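PDB 4GOX: polyketide synthase from Synechococcus sp., which probably transfers a sulfonate group from PAPS to a substrate hydroxyl, as the sulfotransferase domain of an olefin synthase that makes hydrocarbons. Local coordinates for residues A105-P108 with I109-Y113; Y182-A185 with E186-R190; L197-G200 with R201-A205; K222-T225 with N226-D229. All blocks are in the same frame, centred on the assembly; numbering follows the deposited sequence.

How the interactions relate
All four contacts are local, between neighbours along the chain, and belong to the sulfotransferase fold, built around a five-stranded parallel sheet. In chain order, interaction 1 opens helix 109-119, interactions 2 and 3 sit near the start and at the end of helix 181-202, and interaction 4 lies in helix 220-231. Interactions 2 and 3 share a helix, yet their centres are about 22 Å apart. Interaction 3 leads into edge strand 208-212; interaction 4, its centre about 19 Å from that of interaction 3, packs against the same strand. Interaction 1 has its centre about 26 to 32 Å from theirs. The W189 and L224 side chains lie about 10 and 11 Å from bound adenosine-3'-5'-diphosphate.

Interaction 1: A105-P108 with I109-Y113; sequences ANTP and IADIY
With CG2 of T107 swung anti to the backbone N (OG1 at chi1 -55°) and CG1 of I112 beside its own backbone N (chi1 -50°), with CD1 turned to T107, the two methyls meet across the start of helix 109-119: T107 CG2 lies 3.6 Å from I112 CD1, the side chains crossing at about a right angle. The same T107 methyl also reaches D111, 3.9 Å from its CB. OG1 of T107 is turned to another task, a hydrogen bond to the carbonyl O of W102 in the preceding helix.

P108 occupies the N-cap position. Its side chain and that of D111 run side by side in the same direction, and ring atom CD of P108 comes 3.6 Å from OD2 of D111. The backbone closes the first turn: D111 N donates to P108 O at 2.9 Å, approaching from above the carbonyl plane with a bent N-H...O angle of 132°. I112 N adds a weak bond to P108 O at 3.3 Å. Just upstream, N106, with positive phi, ends helix 92-104 in a Schellman motif, and the linker A105-P108 leads into the next helix.

I109 and I112 also pack on M64 of helix 64-71. A carboxylate in the first turn, near the helix's positive end, would probably be stabilised as an anion by the helix dipole.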
# COMPACT_ATOMS: atom_id res chain seq x y z
N ALA A 105 24.45 -9.75 5.08
CA ALA A 105 24.07 -11.00 5.74
C ALA A 105 23.00 -11.80 4.93
O ALA A 105 22.64 -12.92 5.34
CB ALA A 105 23.56 -10.71 7.14
N ASN A 106 22.52 -11.23 3.78
CA ASN A 106 21.45 -11.80 2.91
C ASN A 106 20.25 -12.17 3.79
O ASN A 106 19.73 -13.29 3.72
CB ASN A 106 21.95 -13.02 2.09
CG ASN A 106 22.76 -12.65 0.88
OD1 ASN A 106 22.28 -12.00 -0.05
ND2 ASN A 106 24.00 -13.11 0.84
N THR A 107 19.87 -11.23 4.66
CA THR A 107 18.81 -11.42 5.64
C THR A 107 17.45 -11.70 5.00
O THR A 107 16.99 -10.89 4.20
CB THR A 107 18.83 -10.28 6.67
OG1 THR A 107 20.14 -10.21 7.26
CG2 THR A 107 17.79 -10.47 7.76
N PRO A 108 16.82 -12.86 5.32
CA PRO A 108 15.50 -13.17 4.76
C PRO A 108 14.47 -12.10 5.07
O PRO A 108 14.45 -11.54 6.19
CB PRO A 108 15.14 -14.50 5.44
CG PRO A 108 16.45 -15.10 5.83
CD PRO A 108 17.30 -13.95 6.21
N ILE A 109 13.61 -11.78 4.08
CA ILE A 109 12.55 -10.78 4.23
C ILE A 109 11.60 -11.15 5.38
O ILE A 109 11.11 -10.26 6.09
CB ILE A 109 11.88 -10.54 2.85
CG1 ILE A 109 12.82 -9.81 1.84
CG2 ILE A 109 10.43 -10.05 2.89
CD1 ILE A 109 13.27 -8.46 2.10
N ALA A 110 11.40 -12.47 5.60
CA ALA A 110 10.59 -13.01 6.70
C ALA A 110 11.09 -12.43 8.04
O ALA A 110 10.28 -12.11 8.91
CB ALA A 110 10.71 -14.53 6.73
N ASP A 111 12.43 -12.31 8.17
CA ASP A 111 13.12 -11.80 9.36
C ASP A 111 12.95 -10.30 9.52
O ASP A 111 12.81 -9.85 10.65
CB ASP A 111 14.61 -12.19 9.33
CG ASP A 111 14.87 -13.68 9.52
OD1 ASP A 111 13.89 -14.44 9.66
OD2 ASP A 111 16.05 -14.06 9.54
N ILE A 112 12.94 -9.52 8.39
CA ILE A 112 12.74 -8.07 8.40
C ILE A 112 11.33 -7.73 8.91
O ILE A 112 11.18 -6.83 9.73
CB ILE A 112 13.08 -7.41 7.03
CG1 ILE A 112 14.46 -7.85 6.51
CG2 ILE A 112 12.98 -5.89 7.08
CD1 ILE A 112 15.73 -7.48 7.43
N TYR A 113 10.30 -8.49 8.46
CA TYR A 113 8.93 -8.31 8.93
C TYR A 113 8.84 -8.60 10.43
O TYR A 113 8.28 -7.78 11.15
CB TYR A 113 7.93 -9.15 8.12
CG TYR A 113 7.54 -8.53 6.80
CD1 TYR A 113 7.87 -9.15 5.59
CD2 TYR A 113 6.79 -7.36 6.75
CE1 TYR A 113 7.46 -8.61 4.36
CE2 TYR A 113 6.40 -6.80 5.53
CZ TYR A 113 6.72 -7.44 4.34
OH TYR A 113 6.35 -6.87 3.15

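Interaction 2: Y182-A185 with E186-R190; sequences YALA and ESIWR
Four straight backbone bonds of the alpha-helical i to i+4 kind join Y182-A185 to E186-R190 in helix 181-202, the shortest from S187 N to A183 O at 2.8 Å, with an N-H...O angle of 161°. The strongest side-chain bonds of this stretch of helix leave it. OE1 of E186 accepts from the backbone N of Q288 and is hydrogen-bonded to OG1 of T291, to which R190 NH1 is bonded as well. E186 OE1 also lies in the plane of the R190 guanidinium, at its edge, 3.9 Å from NH1, a long salt bridge. The extended E186 chain, CG anti to the backbone N (chi1 177°), carries the carboxylate out to that meeting point, tying helix 181-202 to the start of helix 289-297.

The W189 side chain leads away from 182-185; its NE1 bonds the carbonyl O of R156, and its ring packs on L294 and A295, about 10 Å from the bound adenosine-3'-5'-diphosphate. A185 and I188 rest on F165 of helix 158-167. Within the helix, L184 and I188 cross at a slant one turn apart, CD1 of L184 lying 3.7 Å from CD1 of I188.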
# COMPACT_ATOMS: atom_id res chain seq x y z
N TYR A 182 -1.82 5.50 -21.95
CA TYR A 182 -3.21 5.27 -21.54
C TYR A 182 -3.55 3.79 -21.40
O TYR A 182 -4.22 3.42 -20.44
CB TYR A 182 -4.18 5.98 -22.49
CG TYR A 182 -4.14 7.49 -22.35
CD1 TYR A 182 -4.91 8.14 -21.38
CD2 TYR A 182 -3.32 8.27 -23.16
CE1 TYR A 182 -4.87 9.52 -21.23
CE2 TYR A 182 -3.28 9.65 -23.03
CZ TYR A 182 -4.06 10.28 -22.07
OH TYR A 182 -4.02 11.65 -21.93
N ALA A 183 -3.07 2.95 -22.34
CA ALA A 183 -3.28 1.50 -22.33
C ALA A 183 -2.51 0.87 -21.18
O ALA A 183 -3.05 -0.00 -20.49
CB ALA A 183 -2.84 0.90 -23.66
N LEU A 184 -1.28 1.35 -20.92
CA LEU A 184 -0.46 0.86 -19.82
C LEU A 184 -1.09 1.20 -18.46
O LEU A 184 -1.16 0.33 -17.60
CB LEU A 184 1.00 1.35 -19.96
CG LEU A 184 1.97 1.12 -18.79
CD1 LEU A 184 2.16 -0.39 -18.49
CD2 LEU A 184 3.31 1.77 -19.06
N ALA A 185 -1.58 2.43 -18.29
CA ALA A 185 -2.25 2.88 -17.06
C ALA A 185 -3.49 2.00 -16.80
O ALA A 185 -3.65 1.48 -15.69
CB ALA A 185 -2.65 4.34 -17.18
N GLU A 186 -4.33 1.80 -17.84
CA GLU A 186 -5.52 0.96 -17.78
C GLU A 186 -5.12 -0.47 -17.39
O GLU A 186 -5.71 -1.06 -16.48
CB GLU A 186 -6.24 0.96 -19.13
CG GLU A 186 -7.44 0.03 -19.14
CD GLU A 186 -8.27 0.04 -20.41
OE1 GLU A 186 -9.20 -0.78 -20.49
OE2 GLU A 186 -7.94 0.79 -21.35
N SER A 187 -4.10 -1.02 -18.08
CA SER A 187 -3.57 -2.36 -17.81
C SER A 187 -3.14 -2.54 -16.37
O SER A 187 -3.51 -3.54 -15.76
CB SER A 187 -2.43 -2.69 -18.75
OG SER A 187 -3.02 -3.05 -19.98
N ILE A 188 -2.38 -1.56 -15.84
CA ILE A 188 -1.91 -1.58 -14.46
C ILE A 188 -3.08 -1.53 -13.47
O ILE A 188 -3.10 -2.33 -12.54
CB ILE A 188 -0.83 -0.48 -14.18
CG1 ILE A 188 0.47 -0.80 -14.97
CG2 ILE A 188 -0.51 -0.41 -12.68
CD1 ILE A 188 1.52 0.32 -14.88
N TRP A 189 -4.09 -0.67 -13.71
CA TRP A 189 -5.26 -0.62 -12.84
C TRP A 189 -5.99 -1.97 -12.85
O TRP A 189 -6.38 -2.50 -11.80
CB TRP A 189 -6.24 0.48 -13.32
CG TRP A 189 -7.44 0.61 -12.44
CD1 TRP A 189 -7.55 1.37 -11.31
CD2 TRP A 189 -8.69 -0.07 -12.59
NE1 TRP A 189 -8.81 1.23 -10.77
CE2 TRP A 189 -9.54 0.37 -11.55
CE3 TRP A 189 -9.21 -0.95 -13.57
CZ2 TRP A 189 -10.83 -0.12 -11.39
CZ3 TRP A 189 -10.49 -1.43 -13.41
CH2 TRP A 189 -11.29 -1.01 -12.34
N ARG A 190 -6.18 -2.52 -14.05
CA ARG A 190 -6.90 -3.77 -14.23
C ARG A 190 -6.12 -4.93 -13.60
O ARG A 190 -6.69 -5.68 -12.81
CB ARG A 190 -7.17 -4.00 -15.72
CG ARG A 190 -8.02 -5.23 -16.03
CD ARG A 190 -8.20 -5.43 -17.52
NE ARG A 190 -6.93 -5.69 -18.18
CZ ARG A 190 -6.39 -4.90 -19.10
NH1 ARG A 190 -7.03 -3.81 -19.51
NH2 ARG A 190 -5.21 -5.20 -19.63

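Interaction 3: L197-G200 with R201-A205; sequences LDLG and RTVGA
The carbonyl O of L199 takes two good bonds and a weak one. The hydroxyl OG1 of T202 donates to L199 O at 2.6 Å, in the carbonyl plane on a lone pair, and V203 N reaches the same oxygen at 3.2 Å, almost in line with the carbonyl bond. The weak one comes from T202 N. The hydroxyl gets there because chi1 of T202 is 68°, which sets OG1 between the backbone N and the carbonyl carbon and turns it back toward the preceding turn.

Two residues earlier, R201 N donates to L197 O at 3.0 Å, with a weak second bond to D198 O. That oxygen also takes a weak bond from T202 N.

The charged pair D198 and R201 is joined mainly through water. OD1 of D198 lies at the edge of the guanidinium, in its plane, but 3.7 Å from NH1 of R201, a long salt bridge. Water 2 closes the gap, donating to D198 OD1 at 2.8 Å and accepting from R201 NH1 at 2.7 Å; water 1 makes a similar, weaker bridge. CG of L197 lies over one face of the R201 guanidinium, and L197 CD2 is 3.7 Å from R201 NH1.

L199 and V203 both pack on Y151 of the sheet. V203 leaves helical geometry, so this is the C-terminal end of helix 181-202, where the chain turns toward edge strand 208-212 in an alpha/beta fold of the P-loop type.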
# COMPACT_ATOMS: atom_id res chain seq x y z
N LEU A 197 -8.24 -8.58 -5.81
CA LEU A 197 -9.56 -9.20 -5.73
C LEU A 197 -9.41 -10.74 -5.61
O LEU A 197 -10.02 -11.33 -4.71
CB LEU A 197 -10.40 -8.84 -6.96
CG LEU A 197 -11.82 -9.38 -6.97
CD1 LEU A 197 -12.66 -8.68 -5.92
CD2 LEU A 197 -12.44 -9.27 -8.38
N ASP A 198 -8.60 -11.37 -6.50
CA ASP A 198 -8.36 -12.82 -6.47
C ASP A 198 -7.75 -13.25 -5.13
O ASP A 198 -8.19 -14.25 -4.57
CB ASP A 198 -7.46 -13.28 -7.63
CG ASP A 198 -8.14 -13.25 -8.99
OD1 ASP A 198 -9.37 -12.95 -9.05
OD2 ASP A 198 -7.44 -13.45 -10.01
N LEU A 199 -6.79 -12.46 -4.58
CA LEU A 199 -6.21 -12.74 -3.25
C LEU A 199 -7.31 -12.72 -2.19
O LEU A 199 -7.44 -13.67 -1.40
CB LEU A 199 -5.09 -11.75 -2.90
CG LEU A 199 -4.55 -11.79 -1.45
CD1 LEU A 199 -3.86 -13.09 -1.17
CD2 LEU A 199 -3.65 -10.60 -1.17
N GLY A 200 -8.11 -11.65 -2.19
CA GLY A 200 -9.24 -11.48 -1.28
C GLY A 200 -10.21 -12.63 -1.28
O GLY A 200 -10.68 -13.03 -0.21
N ARG A 201 -10.48 -13.23 -2.45
CA ARG A 201 -11.36 -14.39 -2.56
C ARG A 201 -10.78 -15.62 -1.87
O ARG A 201 -11.54 -16.40 -1.30
CB ARG A 201 -11.70 -14.72 -4.01
CG ARG A 201 -12.75 -13.80 -4.62
CD ARG A 201 -13.46 -14.43 -5.79
NE ARG A 201 -14.38 -13.48 -6.43
CZ ARG A 201 -14.09 -12.76 -7.51
NH1 ARG A 201 -12.91 -12.88 -8.10
NH2 ARG A 201 -14.99 -11.92 -8.01
N THR A 202 -9.44 -15.81 -1.93
CA THR A 202 -8.77 -16.96 -1.31
C THR A 202 -8.78 -16.87 0.22
O THR A 202 -8.85 -17.89 0.88
CB THR A 202 -7.35 -17.20 -1.85
OG1 THR A 202 -6.52 -16.12 -1.44
CG2 THR A 202 -7.31 -17.37 -3.37
N VAL A 203 -8.68 -15.66 0.77
CA VAL A 203 -8.70 -15.43 2.22
C VAL A 203 -10.14 -15.04 2.64
O VAL A 203 -10.94 -14.64 1.80
CB VAL A 203 -7.63 -14.41 2.68
CG1 VAL A 203 -6.26 -14.76 2.11
CG2 VAL A 203 -8.01 -12.97 2.32
N GLY A 204 -10.46 -15.12 3.92
CA GLY A 204 -11.82 -14.73 4.32
C GLY A 204 -12.13 -13.25 4.20
O GLY A 204 -11.25 -12.45 3.88
N ALA A 205 -13.39 -12.86 4.50
CA ALA A 205 -13.79 -11.45 4.58
C ALA A 205 -13.19 -10.94 5.90
O ALA A 205 -13.02 -9.75 6.09
CB ALA A 205 -15.30 -11.32 4.61
O HOH W 1 -11.29 -12.68 -10.97
O HOH W 2 -11.06 -14.89 -7.95

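Interaction 4: K222-T225 with N226-D229; sequences KVLT and NICD
I227 lays its CD1 methyl beside two side chains of the turn before it, 4.2 Å from CG1 of V223 and 4.3 Å from CD2 of L224. The V223 and I227 side chains slant across each other, and CG1 of I227, held beside its own backbone N by chi1 -66°, also runs 3.4 Å from the carbonyl O of V223. The backbone is regular: I227 N donates to V223 O, and C228 N donates to L224 O at 2.9 Å with an N-H...O angle of 160°.

These residues form one face of the amphipathic helix 220-231, which packs beside the edge of the parallel sheet of the sulfotransferase fold. V223 and I227 touch V211 of edge strand 208-212, while L224 reaches L40 and M43 of helix 37-45 and comes about 11 Å from the bound adenosine-3'-5'-diphosphate. C228 turns to V233 and L239 in the loops that follow.

The other face is polar. T225 and D229 lie side by side and point the same way, CG2 of T225 being 4.1 Å from OD2 of D229; the T225 hydroxyl is instead hydrogen-bonded to the carbonyl O of R221. D229 N donates to T225 O at 2.9 Å. N226 folds its amide back along the helix, ND2 3.3 Å from K222 O, though the angle there is too poor for a hydrogen bond.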
# COMPACT_ATOMS: atom_id res chain seq x y z
N LYS A 222 -16.66 7.69 8.50
CA LYS A 222 -17.40 6.44 8.32
C LYS A 222 -16.50 5.33 7.79
O LYS A 222 -16.54 4.21 8.31
CB LYS A 222 -18.60 6.64 7.37
CG LYS A 222 -19.49 5.42 7.16
CD LYS A 222 -20.50 5.66 6.04
CE LYS A 222 -21.17 4.38 5.61
NZ LYS A 222 -21.95 4.56 4.35
N VAL A 223 -15.71 5.64 6.75
CA VAL A 223 -14.82 4.67 6.11
C VAL A 223 -13.68 4.23 7.05
O VAL A 223 -13.46 3.03 7.20
CB VAL A 223 -14.35 5.17 4.71
CG1 VAL A 223 -13.31 4.24 4.09
CG2 VAL A 223 -15.54 5.34 3.78
N LEU A 224 -12.99 5.18 7.67
CA LEU A 224 -11.90 4.87 8.60
C LEU A 224 -12.40 4.11 9.83
O LEU A 224 -11.66 3.30 10.37
CB LEU A 224 -11.09 6.13 8.96
CG LEU A 224 -10.22 6.69 7.80
CD1 LEU A 224 -9.99 8.20 7.96
CD2 LEU A 224 -8.90 5.95 7.68
N THR A 225 -13.67 4.33 10.25
CA THR A 225 -14.28 3.58 11.37
C THR A 225 -14.38 2.11 10.96
O THR A 225 -13.99 1.24 11.74
CB THR A 225 -15.62 4.23 11.78
OG1 THR A 225 -15.31 5.43 12.48
CG2 THR A 225 -16.48 3.32 12.67
N ASN A 226 -14.84 1.84 9.71
CA ASN A 226 -14.94 0.48 9.16
C ASN A 226 -13.56 -0.18 9.07
O ASN A 226 -13.43 -1.38 9.36
CB ASN A 226 -15.60 0.50 7.79
CG ASN A 226 -17.05 0.90 7.79
OD1 ASN A 226 -17.80 0.66 8.75
ND2 ASN A 226 -17.49 1.48 6.69
N ILE A 227 -12.53 0.59 8.67
CA ILE A 227 -11.15 0.10 8.56
C ILE A 227 -10.64 -0.29 9.96
O ILE A 227 -10.06 -1.36 10.12
CB ILE A 227 -10.22 1.11 7.83
CG1 ILE A 227 -10.64 1.27 6.36
CG2 ILE A 227 -8.76 0.67 7.93
CD1 ILE A 227 -9.90 2.36 5.61
N CYS A 228 -10.91 0.58 10.98
CA CYS A 228 -10.56 0.36 12.38
C CYS A 228 -11.21 -0.91 12.94
O CYS A 228 -10.55 -1.69 13.64
CB CYS A 228 -10.92 1.59 13.23
SG CYS A 228 -9.78 2.99 13.02
N ASP A 229 -12.50 -1.13 12.60
CA ASP A 229 -13.25 -2.31 13.01
C ASP A 229 -12.62 -3.56 12.40
O ASP A 229 -12.49 -4.58 13.08
CB ASP A 229 -14.74 -2.20 12.60
CG ASP A 229 -15.54 -1.12 13.31
OD1 ASP A 229 -15.11 -0.67 14.41
OD2 ASP A 229 -16.61 -0.74 12.79